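Local coordinates for protein nourseothricin acetyltransferase (Streptomyces noursei, PDB 5C82) that probably inactivates nourseothricin by transferring an acetyl group to the antibiotic, as a member of the GNAT acetyltransferase family, at residues A22-L26 against L91-V95; F30-F36 against V149-H155; N103-V108 against G138-L144; T131-R135 against S186-P190; W143-V149 against E180-S186. The protein carries 1 engineered substitution. One frame throughout, in Å; residues are numbered along the deposited sequence. Where two conformers were deposited one is given.

Contact 1: residues A22-L26 against L91-V95; sequences AIEAL and LAGFV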
# COMPACT_ATOMS: atom_id res chain seq x y z
N ALA A 22 -2.17 26.60 -9.81
CA ALA A 22 -2.96 25.99 -10.88
C ALA A 22 -3.19 24.50 -10.60
O ALA A 22 -4.29 24.01 -10.81
CB ALA A 22 -2.27 26.20 -12.23
N ILE A 23 -2.18 23.81 -10.06
CA ILE A 23 -2.24 22.39 -9.69
C ILE A 23 -3.34 22.16 -8.63
O ILE A 23 -4.23 21.32 -8.83
CB ILE A 23 -0.84 21.84 -9.30
CG1 ILE A 23 0.07 21.76 -10.56
CG2 ILE A 23 -0.94 20.47 -8.60
CD1 ILE A 23 1.56 21.56 -10.31
N GLU A 24 -3.29 22.97 -7.54
CA GLU A 24 -4.24 23.02 -6.42
C GLU A 24 -5.67 23.28 -6.91
O GLU A 24 -6.57 22.52 -6.58
CB GLU A 24 -3.82 24.13 -5.43
CG GLU A 24 -3.13 23.63 -4.16
CD GLU A 24 -2.40 24.70 -3.36
OE1 GLU A 24 -2.97 25.78 -3.13
OE2 GLU A 24 -1.25 24.43 -2.93
N ALA A 25 -5.85 24.34 -7.73
CA ALA A 25 -7.13 24.79 -8.28
C ALA A 25 -7.78 23.85 -9.28
O ALA A 25 -8.98 23.98 -9.51
CB ALA A 25 -6.96 26.16 -8.93
N LEU A 26 -6.99 22.99 -9.94
CA LEU A 26 -7.52 22.08 -10.96
C LEU A 26 -8.59 21.18 -10.35
O LEU A 26 -8.41 20.62 -9.27
CB LEU A 26 -6.40 21.29 -11.66
CG LEU A 26 -6.81 20.40 -12.85
CD1 LEU A 26 -5.75 20.44 -13.94
CD2 LEU A 26 -7.04 18.97 -12.40
N LEU A 91 -4.12 25.16 -17.03
CA LEU A 91 -3.64 23.83 -16.73
C LEU A 91 -4.69 22.80 -17.13
O LEU A 91 -5.83 22.88 -16.69
CB LEU A 91 -3.26 23.72 -15.26
CG LEU A 91 -2.55 22.42 -14.85
CD1 LEU A 91 -1.21 22.27 -15.54
CD2 LEU A 91 -2.40 22.37 -13.39
N ALA A 92 -4.32 21.89 -18.02
CA ALA A 92 -5.22 20.86 -18.53
C ALA A 92 -5.09 19.63 -17.65
O ALA A 92 -6.05 18.85 -17.53
CB ALA A 92 -4.87 20.51 -19.97
N GLY A 93 -3.91 19.47 -17.04
CA GLY A 93 -3.66 18.31 -16.21
C GLY A 93 -2.26 18.19 -15.68
O GLY A 93 -1.36 18.92 -16.12
N PHE A 94 -2.08 17.28 -14.71
CA PHE A 94 -0.77 17.01 -14.10
C PHE A 94 -0.66 15.56 -13.66
O PHE A 94 -1.67 14.88 -13.47
CB PHE A 94 -0.48 17.98 -12.91
CG PHE A 94 -1.37 17.78 -11.70
CD1 PHE A 94 -2.59 18.45 -11.61
CD2 PHE A 94 -1.00 16.93 -10.67
CE1 PHE A 94 -3.43 18.26 -10.51
CE2 PHE A 94 -1.85 16.72 -9.57
CZ PHE A 94 -3.06 17.38 -9.50
N VAL A 95 0.55 15.11 -13.44
CA VAL A 95 0.84 13.76 -12.91
C VAL A 95 2.03 13.90 -11.95
O VAL A 95 3.02 14.57 -12.27
CB VAL A 95 1.05 12.66 -14.01
CG1 VAL A 95 2.30 12.91 -14.86
CG2 VAL A 95 1.09 11.26 -13.40
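The contact between Ala-22–Leu-26 and Leu-91–Val-95 is apolar, and no hydrogen bond crosses it. Three side chains of the helix end meet two of the strand. Leu-91, pointing toward the helix, puts CD2 4.0 Å from Ala-22 CB and 3.8 Å from Ile-23 CG1, so its tip fits against successive residues of one turn. Leu-26, the first residue to leave helical geometry, sends CD1 to 3.9 Å from Leu-91 CG and to 3.7 Å from Gly-93 N. The aromatic part is a CH-pi contact: Ile-23 CG2 stands 3.7 Å from the centroid of the Phe-94 ring and 7° off its normal, almost squarely over the face. Leu-26 CD2 also approaches this ring, 4.1 Å from Phe-94 CE1. Val-83, on the adjoining strand, extends the patch beneath Ile-23 and Leu-91. The strand segment carries a classic beta bulge, Ala-92 and Gly-93 both facing Ala-84. A short helix packed across an antiparallel strand pair in this way belongs to the N-terminal half of the GNAT fold.

Contact 2: residues F30-F36 against V149-H155; sequences FTTDTVF and VNAPAIH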
# COMPACT_ATOMS: atom_id res chain seq x y z
N PHE A 30 -15.50 14.36 -10.37
CA PHE A 30 -16.12 13.57 -11.44
C PHE A 30 -17.51 13.09 -11.00
O PHE A 30 -17.78 12.97 -9.81
CB PHE A 30 -15.24 12.34 -11.80
CG PHE A 30 -15.04 11.35 -10.67
CD1 PHE A 30 -13.95 11.46 -9.81
CD2 PHE A 30 -15.90 10.27 -10.51
CE1 PHE A 30 -13.76 10.54 -8.78
CE2 PHE A 30 -15.69 9.33 -9.49
CZ PHE A 30 -14.65 9.50 -8.61
N THR A 31 -18.35 12.79 -11.99
CA THR A 31 -19.69 12.24 -11.83
C THR A 31 -19.67 10.88 -12.54
O THR A 31 -19.09 10.74 -13.62
CB THR A 31 -20.73 13.24 -12.35
OG1 THR A 31 -20.61 14.46 -11.61
CG2 THR A 31 -22.15 12.72 -12.22
N THR A 32 -20.25 9.86 -11.90
CA THR A 32 -20.27 8.52 -12.47
C THR A 32 -21.62 7.84 -12.27
O THR A 32 -22.24 7.99 -11.21
CB THR A 32 -19.06 7.70 -11.95
OG1 THR A 32 -19.07 6.40 -12.55
CG2 THR A 32 -19.00 7.61 -10.42
N ASP A 33 -22.06 7.07 -13.28
CA ASP A 33 -23.32 6.31 -13.28
C ASP A 33 -23.08 4.89 -12.74
O ASP A 33 -24.04 4.14 -12.56
CB ASP A 33 -23.90 6.22 -14.72
CG ASP A 33 -24.22 7.55 -15.37
OD1 ASP A 33 -25.03 8.32 -14.80
OD2 ASP A 33 -23.72 7.80 -16.49
N THR A 34 -21.81 4.51 -12.50
CA THR A 34 -21.43 3.17 -12.00
C THR A 34 -20.28 3.28 -11.00
O THR A 34 -19.62 4.31 -10.96
CB THR A 34 -21.00 2.19 -13.14
OG1 THR A 34 -19.77 2.61 -13.70
CG2 THR A 34 -22.03 2.03 -14.25
N VAL A 35 -20.06 2.22 -10.19
CA VAL A 35 -18.97 2.10 -9.21
C VAL A 35 -18.56 0.64 -9.20
O VAL A 35 -19.34 -0.22 -9.61
CB VAL A 35 -19.30 2.60 -7.74
CG1 VAL A 35 -19.67 4.09 -7.70
CG2 VAL A 35 -20.37 1.73 -7.06
N PHE A 36 -17.34 0.35 -8.75
CA PHE A 36 -16.91 -1.03 -8.60
C PHE A 36 -17.13 -1.34 -7.13
O PHE A 36 -16.55 -0.68 -6.26
CB PHE A 36 -15.46 -1.25 -9.03
CG PHE A 36 -15.29 -1.34 -10.54
CD1 PHE A 36 -15.18 -0.19 -11.32
CD2 PHE A 36 -15.20 -2.59 -11.17
CE1 PHE A 36 -15.00 -0.28 -12.70
CE2 PHE A 36 -15.02 -2.68 -12.56
CZ PHE A 36 -14.91 -1.52 -13.31
N VAL A 149 -14.93 3.95 -6.42
CA VAL A 149 -16.05 4.73 -6.97
C VAL A 149 -15.68 5.42 -8.28
O VAL A 149 -16.59 5.80 -9.04
CB VAL A 149 -16.70 5.70 -5.96
CG1 VAL A 149 -17.33 4.92 -4.79
CG2 VAL A 149 -15.74 6.78 -5.48
N ASN A 150 -14.35 5.55 -8.58
CA ASN A 150 -13.90 6.16 -9.83
C ASN A 150 -13.92 5.16 -11.01
O ASN A 150 -12.89 4.91 -11.62
CB ASN A 150 -12.53 6.86 -9.68
CG ASN A 150 -12.29 8.00 -10.65
OD1 ASN A 150 -12.95 8.13 -11.67
ND2 ASN A 150 -11.35 8.87 -10.37
N ALA A 151 -15.11 4.61 -11.35
CA ALA A 151 -15.30 3.69 -12.51
C ALA A 151 -14.69 4.26 -13.84
O ALA A 151 -14.01 3.51 -14.53
CB ALA A 151 -16.78 3.35 -12.70
N PRO A 152 -14.84 5.57 -14.18
CA PRO A 152 -14.21 6.09 -15.42
C PRO A 152 -12.67 6.09 -15.46
O PRO A 152 -12.11 5.90 -16.52
CB PRO A 152 -14.76 7.52 -15.53
CG PRO A 152 -16.04 7.51 -14.68
CD PRO A 152 -15.64 6.64 -13.53
N ALA A 153 -12.00 6.37 -14.33
CA ALA A 153 -10.54 6.35 -14.29
C ALA A 153 -10.09 4.91 -14.35
O ALA A 153 -9.13 4.63 -15.05
CB ALA A 153 -10.02 7.00 -13.03
N ILE A 154 -10.83 4.00 -13.67
CA ILE A 154 -10.53 2.57 -13.64
C ILE A 154 -10.55 2.01 -15.07
O ILE A 154 -9.59 1.37 -15.49
CB ILE A 154 -11.43 1.77 -12.65
CG1 ILE A 154 -11.09 2.15 -11.19
CG2 ILE A 154 -11.28 0.25 -12.86
CD1 ILE A 154 -12.22 1.91 -10.17
N HIS A 155 -11.61 2.31 -15.82
CA HIS A 155 -11.73 1.89 -17.21
C HIS A 155 -10.66 2.55 -18.07
O HIS A 155 -10.06 1.86 -18.89
CB HIS A 155 -13.14 2.19 -17.75
CG HIS A 155 -14.14 1.13 -17.40
ND1 HIS A 155 -14.09 -0.13 -17.96
CD2 HIS A 155 -15.24 1.21 -16.61
CE1 HIS A 155 -15.13 -0.79 -17.48
NE2 HIS A 155 -15.86 -0.02 -16.67
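Two phenylalanines of Phe-30–Phe-36 lie against the loop and first helical turn of Val-149–His-155, with small residues fitted between them. Ala-151 is the central bump: its CB enters a hollow lined by Thr-34 OG1 at 3.2 Å, Thr-32 OG1 at 3.8 Å and Phe-36 CE1 at 4.0 Å. Phe-36, with 99 Å² covered, lays its ring beside the helix, CE1 3.8 Å from Ile-154 CG2; the edge meets His-155 NE2, 3.8 Å from CZ. At the other end, the Phe-30 ring has Asn-150 over one face and Val-149 O at its edge. Val-35 CG1 fills the space beside Val-149, 3.8 Å from its CB. Asn-150 N-caps the helix through a weak bond, Ala-153 N to Asn-150 OD1 (3.3 Å), while Thr-32 OG1 donates to Thr-34 O (2.7 Å) across the strand corner. Glu-49 of strand 44-58 binds both Thr-34 OG1 and His-155 NE2, tying the strand to the helix. Helix 151-158 lies between the small three-stranded sheet and strand 141-147, where Val-146 meets Ala-153 and Ile-154.

Contact 3: residues N103-V108 against G138-L144; sequences NRRLTV and GAGHLWL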
# COMPACT_ATOMS: atom_id res chain seq x y z
N ASN A 103 11.88 -2.06 -5.04
CA ASN A 103 11.05 -2.91 -5.88
C ASN A 103 10.91 -2.34 -7.28
O ASN A 103 10.08 -2.83 -8.05
CB ASN A 103 9.69 -3.19 -5.23
CG ASN A 103 8.84 -1.98 -4.99
OD1 ASN A 103 9.31 -0.83 -5.06
ND2 ASN A 103 7.58 -2.20 -4.62
N ARG A 104 11.78 -1.34 -7.61
CA ARG A 104 11.86 -0.69 -8.93
C ARG A 104 10.46 -0.27 -9.38
O ARG A 104 10.02 -0.55 -10.50
CB ARG A 104 12.55 -1.61 -9.96
CG ARG A 104 13.93 -2.11 -9.54
CD ARG A 104 14.33 -3.33 -10.37
NE ARG A 104 14.50 -3.03 -11.79
CZ ARG A 104 13.98 -3.74 -12.79
NH1 ARG A 104 13.23 -4.81 -12.53
NH2 ARG A 104 14.19 -3.39 -14.05
N ARG A 105 9.74 0.36 -8.47
CA ARG A 105 8.37 0.76 -8.72
C ARG A 105 8.28 2.26 -8.90
O ARG A 105 8.70 3.02 -8.04
CB ARG A 105 7.45 0.28 -7.57
CG ARG A 105 6.05 0.91 -7.56
CD ARG A 105 5.24 0.47 -6.36
NE ARG A 105 4.74 -0.90 -6.53
CZ ARG A 105 3.86 -1.49 -5.72
NH1 ARG A 105 3.34 -0.82 -4.70
NH2 ARG A 105 3.45 -2.72 -5.97
N LEU A 106 7.65 2.67 -9.99
CA LEU A 106 7.33 4.06 -10.19
C LEU A 106 5.85 4.18 -9.76
O LEU A 106 4.97 3.58 -10.37
CB LEU A 106 7.55 4.46 -11.65
CG LEU A 106 7.64 5.95 -12.03
CD1 LEU A 106 6.33 6.50 -12.47
CD2 LEU A 106 8.43 6.79 -11.05
N THR A 107 5.61 4.89 -8.68
CA THR A 107 4.28 5.14 -8.15
C THR A 107 3.71 6.39 -8.78
O THR A 107 4.36 7.44 -8.81
CB THR A 107 4.34 5.20 -6.59
OG1 THR A 107 4.59 3.88 -6.12
CG2 THR A 107 3.05 5.75 -5.95
N VAL A 108 2.50 6.28 -9.30
CA VAL A 108 1.79 7.44 -9.85
C VAL A 108 1.02 7.93 -8.63
O VAL A 108 -0.00 7.33 -8.27
CB VAL A 108 0.88 7.06 -11.05
CG1 VAL A 108 0.14 8.29 -11.58
CG2 VAL A 108 1.67 6.39 -12.18
N GLY A 138 15.01 2.93 -14.56
CA GLY A 138 15.15 1.49 -14.66
C GLY A 138 14.06 0.74 -13.90
O GLY A 138 14.30 -0.35 -13.39
N ALA A 139 12.83 1.32 -13.85
CA ALA A 139 11.68 0.72 -13.18
C ALA A 139 11.25 -0.59 -13.86
O ALA A 139 11.40 -0.73 -15.07
CB ALA A 139 10.51 1.70 -13.15
N GLY A 140 10.76 -1.54 -13.07
CA GLY A 140 10.25 -2.79 -13.60
C GLY A 140 8.75 -2.68 -13.84
O GLY A 140 8.19 -3.43 -14.66
N HIS A 141 8.08 -1.73 -13.12
CA HIS A 141 6.64 -1.50 -13.27
C HIS A 141 6.17 -0.11 -12.80
O HIS A 141 6.85 0.60 -12.05
CB HIS A 141 5.81 -2.63 -12.59
CG HIS A 141 5.79 -2.59 -11.08
ND1 HIS A 141 6.82 -3.14 -10.33
CD2 HIS A 141 4.86 -2.09 -10.24
CE1 HIS A 141 6.47 -2.97 -9.07
NE2 HIS A 141 5.30 -2.33 -8.96
N LEU A 142 4.98 0.27 -13.26
CA LEU A 142 4.27 1.50 -12.87
C LEU A 142 3.13 1.05 -11.99
O LEU A 142 2.58 -0.04 -12.18
CB LEU A 142 3.75 2.25 -14.08
CG LEU A 142 4.76 3.17 -14.78
CD1 LEU A 142 5.54 2.40 -15.80
CD2 LEU A 142 4.04 4.36 -15.45
N TRP A 143 2.81 1.84 -11.01
CA TRP A 143 1.78 1.46 -10.05
C TRP A 143 0.90 2.64 -9.72
O TRP A 143 1.39 3.76 -9.65
CB TRP A 143 2.48 0.94 -8.77
CG TRP A 143 1.57 0.48 -7.66
CD1 TRP A 143 1.14 -0.79 -7.43
CD2 TRP A 143 1.02 1.29 -6.60
NE1 TRP A 143 0.37 -0.83 -6.28
CE2 TRP A 143 0.27 0.43 -5.77
CE3 TRP A 143 1.06 2.67 -6.30
CZ2 TRP A 143 -0.38 0.90 -4.61
CZ3 TRP A 143 0.41 3.13 -5.16
CH2 TRP A 143 -0.27 2.24 -4.31
N LEU A 144 -0.39 2.38 -9.45
CA LEU A 144 -1.27 3.47 -9.02
C LEU A 144 -2.35 2.97 -8.08
O LEU A 144 -2.68 1.78 -8.04
CB LEU A 144 -1.85 4.28 -10.21
CG LEU A 144 -2.78 3.53 -11.19
CD1 LEU A 144 -4.26 3.52 -10.66
CD2 LEU A 144 -2.71 4.15 -12.57
O HOH W 1 9.60 -4.02 -10.47
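Arg-105 lays its guanidinium flat on the indole of Trp-143, planes 11° apart; its CZ is 3.5 Å from the centroid of the Trp-143 five-membered ring, a cation-pi stack. The same side chain donates in its own plane from Arg-105 NE to His-141 NE2 at 2.9 Å, and makes a salt bridge with Asp-168 of the second subunit, so this face of the sheet is also a subunit interface. Thr-107 continues the face, its CG2 3.7 Å from Trp-143 CE3. Beneath these side chains the backbones run parallel: Leu-106 N bonds His-141 O (3.0 Å), Trp-143 N bonds Leu-106 O (2.8 Å) and Val-108 N bonds Trp-143 O (2.8 Å). Leu-106, Val-108, Leu-142 and Leu-144 point to the other face; helix 122-137 covers the first three, Leu-144 packing on Phe-162. At the entry, Gly-140 N donates to Arg-104 O (2.9 Å), and water 1 bridges Asn-103 O and His-141 ND1. Gly-138 ends the helix in a Schellman motif, its O taking weak bonds from Arg-104 NE and NH2, both 3.1 Å. Strand 105-113, helix 122-137 and strand 141-147 form the beta-alpha-beta unit at the heart of the GNAT fold, whose helix in relatives flanks the acetyl-CoA pyrophosphate site.

Contact 4: residues T131-R135 against S186-P190; sequences TEFAR and SMPCP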
# COMPACT_ATOMS: atom_id res chain seq x y z
N THR A 131 5.81 7.10 -17.86
CA THR A 131 6.44 5.86 -18.36
C THR A 131 7.88 6.11 -18.77
O THR A 131 8.75 5.32 -18.41
CB THR A 131 5.55 5.20 -19.44
OG1 THR A 131 4.31 4.87 -18.80
CG2 THR A 131 6.14 3.91 -19.99
N GLU A 132 8.15 7.21 -19.48
CA GLU A 132 9.52 7.57 -19.90
C GLU A 132 10.44 7.76 -18.69
O GLU A 132 11.53 7.19 -18.66
CB GLU A 132 9.52 8.81 -20.81
CG GLU A 132 8.77 8.61 -22.12
CD GLU A 132 8.54 9.89 -22.91
OE1 GLU A 132 8.87 10.98 -22.40
OE2 GLU A 132 7.98 9.81 -24.03
N PHE A 133 9.98 8.50 -17.66
CA PHE A 133 10.70 8.71 -16.40
C PHE A 133 10.98 7.37 -15.69
O PHE A 133 12.06 7.19 -15.12
CB PHE A 133 9.87 9.64 -15.49
CG PHE A 133 10.54 10.04 -14.19
CD1 PHE A 133 11.55 10.99 -14.16
CD2 PHE A 133 10.17 9.43 -12.99
CE1 PHE A 133 12.15 11.37 -12.95
CE2 PHE A 133 10.77 9.81 -11.78
CZ PHE A 133 11.75 10.78 -11.77
N ALA A 134 10.01 6.44 -15.73
CA ALA A 134 10.14 5.10 -15.13
C ALA A 134 11.28 4.34 -15.81
O ALA A 134 12.13 3.76 -15.12
CB ALA A 134 8.82 4.33 -15.27
N ARG A 135 11.33 4.39 -17.15
CA ARG A 135 12.37 3.77 -17.97
C ARG A 135 13.73 4.34 -17.61
O ARG A 135 14.63 3.57 -17.32
CB ARG A 135 12.08 3.95 -19.48
CG ARG A 135 10.90 3.11 -19.99
CD ARG A 135 10.80 3.09 -21.51
NE ARG A 135 11.83 2.24 -22.12
CZ ARG A 135 11.95 2.01 -23.42
NH1 ARG A 135 11.11 2.57 -24.29
NH2 ARG A 135 12.92 1.23 -23.88
N SER A 186 -1.35 -2.02 -11.75
CA SER A 186 0.03 -1.95 -12.18
C SER A 186 0.18 -2.27 -13.65
O SER A 186 -0.69 -2.90 -14.26
CB SER A 186 0.92 -2.87 -11.34
OG SER A 186 0.58 -4.23 -11.56
N MSE A 187 1.32 -1.86 -14.20
CA MSE A 187 1.71 -2.11 -15.57
C MSE A 187 3.19 -2.41 -15.58
O MSE A 187 3.92 -1.59 -15.02
CB MSE A 187 1.46 -0.84 -16.40
CG MSE A 187 1.58 -1.05 -17.83
SE MSE A 187 1.23 0.61 -18.74
CE MSE A 187 2.93 1.56 -18.48
N PRO A 188 3.69 -3.48 -16.26
CA PRO A 188 5.14 -3.65 -16.38
C PRO A 188 5.71 -2.49 -17.22
O PRO A 188 5.04 -1.98 -18.12
CB PRO A 188 5.30 -4.99 -17.12
CG PRO A 188 4.02 -5.23 -17.80
CD PRO A 188 2.96 -4.52 -17.01
N CYS A 189 6.93 -2.05 -16.88
CA CYS A 189 7.57 -0.92 -17.55
C CYS A 189 8.39 -1.41 -18.77
O CYS A 189 9.26 -2.24 -18.60
CB CYS A 189 8.41 -0.12 -16.55
SG CYS A 189 9.31 1.27 -17.28
N PRO A 190 8.05 -0.95 -20.01
CA PRO A 190 8.78 -1.42 -21.22
C PRO A 190 10.31 -1.29 -21.19
O PRO A 190 10.84 -0.19 -21.04
CB PRO A 190 8.18 -0.58 -22.35
CG PRO A 190 6.85 -0.14 -21.85
CD PRO A 190 7.01 0.05 -20.37
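This is the packing of the central GNAT helix, 122-137, against the tail of strand 182-188, where the polypeptide ends. Thr-131 opens the helix segment with its CB directed toward the strand: OG1 lies 3.6 Å from CE of Met-187, which is selenomethionine in the crystal, and CG2 lies 4.0 Å from Pro-190 CD. The hydroxyl OG1 is spent on Met-127 O, one turn back, so toward the strand Thr-131 makes packing contacts alone. Ala-134, three residues on from Thr-131, again points toward the strand, its CB 3.7 Å from Cys-189 SG. That sulphur sits in the shallow depression between Ala-134 CB and the aliphatic part of Arg-135, with Thr-131 O 4.2 Å away. Leu-142, on the adjacent strand 141-147, touches Thr-131, Ala-134, Met-187 and Cys-189 and so fills the space under the contact. Arg-135 closes the segment at the exposed surface, its long side chain passing the chain end. Arg-135 CG is 3.6 Å from Cys-189 SG, and Pro-190 O lies over a face of the guanidinium, only 2.8 Å from Arg-135 NE but too poorly angled to be a hydrogen bond.

Contact 5: residues W143-V149 against E180-S186; sequences WLEVTNV and EQALYMS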
# COMPACT_ATOMS: atom_id res chain seq x y z
N TRP A 143 2.81 1.84 -11.01
CA TRP A 143 1.78 1.46 -10.05
C TRP A 143 0.90 2.64 -9.72
O TRP A 143 1.39 3.76 -9.65
CB TRP A 143 2.48 0.94 -8.77
CG TRP A 143 1.57 0.48 -7.66
CD1 TRP A 143 1.14 -0.79 -7.43
CD2 TRP A 143 1.02 1.29 -6.60
NE1 TRP A 143 0.37 -0.83 -6.28
CE2 TRP A 143 0.27 0.43 -5.77
CE3 TRP A 143 1.06 2.67 -6.30
CZ2 TRP A 143 -0.38 0.90 -4.61
CZ3 TRP A 143 0.41 3.13 -5.16
CH2 TRP A 143 -0.27 2.24 -4.31
N LEU A 144 -0.39 2.38 -9.45
CA LEU A 144 -1.27 3.47 -9.02
C LEU A 144 -2.35 2.97 -8.08
O LEU A 144 -2.68 1.78 -8.04
CB LEU A 144 -1.85 4.28 -10.21
CG LEU A 144 -2.78 3.53 -11.19
CD1 LEU A 144 -4.26 3.52 -10.66
CD2 LEU A 144 -2.71 4.15 -12.57
N GLU A 145 -2.94 3.91 -7.37
CA GLU A 145 -4.05 3.73 -6.48
C GLU A 145 -5.19 4.52 -7.09
O GLU A 145 -4.96 5.59 -7.64
CB GLU A 145 -3.68 4.29 -5.11
CG GLU A 145 -4.72 4.05 -4.04
CD GLU A 145 -5.52 5.30 -3.77
OE1 GLU A 145 -5.04 6.18 -3.03
OE2 GLU A 145 -6.62 5.41 -4.35
N VAL A 146 -6.43 3.97 -7.00
CA VAL A 146 -7.65 4.61 -7.49
C VAL A 146 -8.84 4.18 -6.62
O VAL A 146 -8.98 2.99 -6.30
CB VAL A 146 -7.87 4.41 -9.02
CG1 VAL A 146 -7.98 2.93 -9.42
CG2 VAL A 146 -9.08 5.21 -9.51
N THR A 147 -9.68 5.14 -6.21
CA THR A 147 -10.87 4.81 -5.43
C THR A 147 -11.81 3.97 -6.29
O THR A 147 -11.94 4.20 -7.50
CB THR A 147 -11.56 6.05 -4.84
OG1 THR A 147 -12.75 5.59 -4.20
CG2 THR A 147 -11.93 7.12 -5.90
N ASN A 148 -12.43 2.96 -5.66
CA ASN A 148 -13.38 2.03 -6.29
C ASN A 148 -14.59 2.76 -6.93
O ASN A 148 -15.22 2.23 -7.86
CB ASN A 148 -13.84 1.00 -5.24
CG ASN A 148 -14.79 1.60 -4.24
OD1 ASN A 148 -14.42 2.49 -3.49
ND2 ASN A 148 -16.06 1.25 -4.34
N VAL A 149 -14.93 3.95 -6.42
CA VAL A 149 -16.05 4.73 -6.97
C VAL A 149 -15.68 5.42 -8.28
O VAL A 149 -16.59 5.80 -9.04
CB VAL A 149 -16.70 5.70 -5.96
CG1 VAL A 149 -17.33 4.92 -4.79
CG2 VAL A 149 -15.74 6.78 -5.48
N GLU A 180 -15.33 3.93 0.79
CA GLU A 180 -14.64 3.62 -0.46
C GLU A 180 -13.44 2.71 -0.16
O GLU A 180 -12.97 2.64 0.98
CB GLU A 180 -14.17 4.91 -1.16
CG GLU A 180 -15.31 5.84 -1.56
CD GLU A 180 -14.89 7.26 -1.88
OE1 GLU A 180 -13.83 7.45 -2.52
OE2 GLU A 180 -15.64 8.18 -1.50
N GLN A 181 -12.94 2.00 -1.18
CA GLN A 181 -11.78 1.11 -0.99
C GLN A 181 -10.71 1.56 -1.97
O GLN A 181 -11.03 2.06 -3.06
CB GLN A 181 -12.14 -0.37 -1.24
CG GLN A 181 -13.24 -0.96 -0.28
CD GLN A 181 -14.62 -0.43 -0.57
OE1 GLN A 181 -15.08 -0.41 -1.74
NE2 GLN A 181 -15.28 0.11 0.45
N ALA A 182 -9.44 1.42 -1.57
CA ALA A 182 -8.37 1.79 -2.50
C ALA A 182 -8.12 0.61 -3.46
O ALA A 182 -8.01 -0.52 -3.01
CB ALA A 182 -7.11 2.14 -1.73
N LEU A 183 -8.11 0.84 -4.75
CA LEU A 183 -7.82 -0.22 -5.71
C LEU A 183 -6.44 0.03 -6.28
O LEU A 183 -6.08 1.19 -6.58
CB LEU A 183 -8.86 -0.33 -6.84
CG LEU A 183 -10.34 -0.50 -6.46
CD1 LEU A 183 -11.18 -0.61 -7.72
CD2 LEU A 183 -10.59 -1.72 -5.49
N TYR A 184 -5.65 -1.04 -6.39
CA TYR A 184 -4.28 -0.97 -6.87
C TYR A 184 -4.14 -1.55 -8.27
O TYR A 184 -4.71 -2.60 -8.56
CB TYR A 184 -3.33 -1.63 -5.86
CG TYR A 184 -3.36 -1.00 -4.48
CD1 TYR A 184 -3.56 0.37 -4.33
CD2 TYR A 184 -3.06 -1.74 -3.34
CE1 TYR A 184 -3.52 0.97 -3.07
CE2 TYR A 184 -3.04 -1.15 -2.08
CZ TYR A 184 -3.29 0.20 -1.95
OH TYR A 184 -3.24 0.82 -0.72
N MSE A 185 -3.48 -0.79 -9.17
CA MSE A 185 -3.29 -1.24 -10.56
C MSE A 185 -1.85 -1.08 -10.97
O MSE A 185 -1.18 -0.12 -10.57
CB MSE A 185 -4.24 -0.52 -11.54
CG MSE A 185 -5.73 -0.61 -11.15
SE MSE A 185 -6.89 0.26 -12.42
CE MSE A 185 -6.83 -1.14 -13.90
N SER A 186 -1.35 -2.02 -11.75
CA SER A 186 0.03 -1.95 -12.18
C SER A 186 0.18 -2.27 -13.65
O SER A 186 -0.69 -2.90 -14.26
CB SER A 186 0.92 -2.87 -11.34
OG SER A 186 0.58 -4.23 -11.56
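Strands 141-147 and 182-188 pair antiparallel in the main GNAT sheet, and Asn-148, Trp-143 and Leu-183 bury most surface. Asn-148 closes the ladder: Asn-148 N donates to Gln-181 O (3.1 Å) and its OD1 accepts from Gln-181 N (2.8 Å), while its ND2 binds Phe-36 O. Leu-183 forms a hydrogen-bonded pair with Val-146 (Leu-183 N to Val-146 O and Val-146 N to Leu-183 O, both 2.8 Å), and its CD1 reaches 4.0 Å from Asn-148 CB; helix 151-158 covers this face through Ile-154. Leu-144 and Met-185 (a selenomethionine) make the second such pair (Leu-144 N to Met-185 O and Met-185 N to Leu-144 O, both 2.9 Å). Trp-143 lies on the opposite face with Glu-145 and Tyr-184. Its indole meets the Tyr-184 ring obliquely, planes at 43°, and Tyr-184 also packs on Tyr-184 of the second subunit. At the ladder end, Thr-147 OG1 donates to Glu-180 OE1 at 2.7 Å, and Glu-180 OE1 lies 3.6 Å from Val-149 CG2.

Strand 141-147 is shared by contacts 3 and 5: one edge pairs with 105-113, the other with 182-188, and both contacts include Trp-143 and Leu-144 and touch the second subunit. Contact 4, centred about 6 Å from the centre of contact 3, joins the crossover helix to the same sheet; a probable hydrogen bond, Leu-142 N to Met-187 O at 2.8 Å, links them. Contacts 2 and 5, centres about 11 Å apart, share Val-149. Contact 1 reaches contact 3 through Val-95 CG2 and Val-108 CG1, 3.6 Å apart. Bound tartrate, probably from the crystallisation liquor, lies about 4 Å from the Asn-150 side chain (contact 2) and about 6 Å from that of Val-146 (contact 5), possibly marking a pocket.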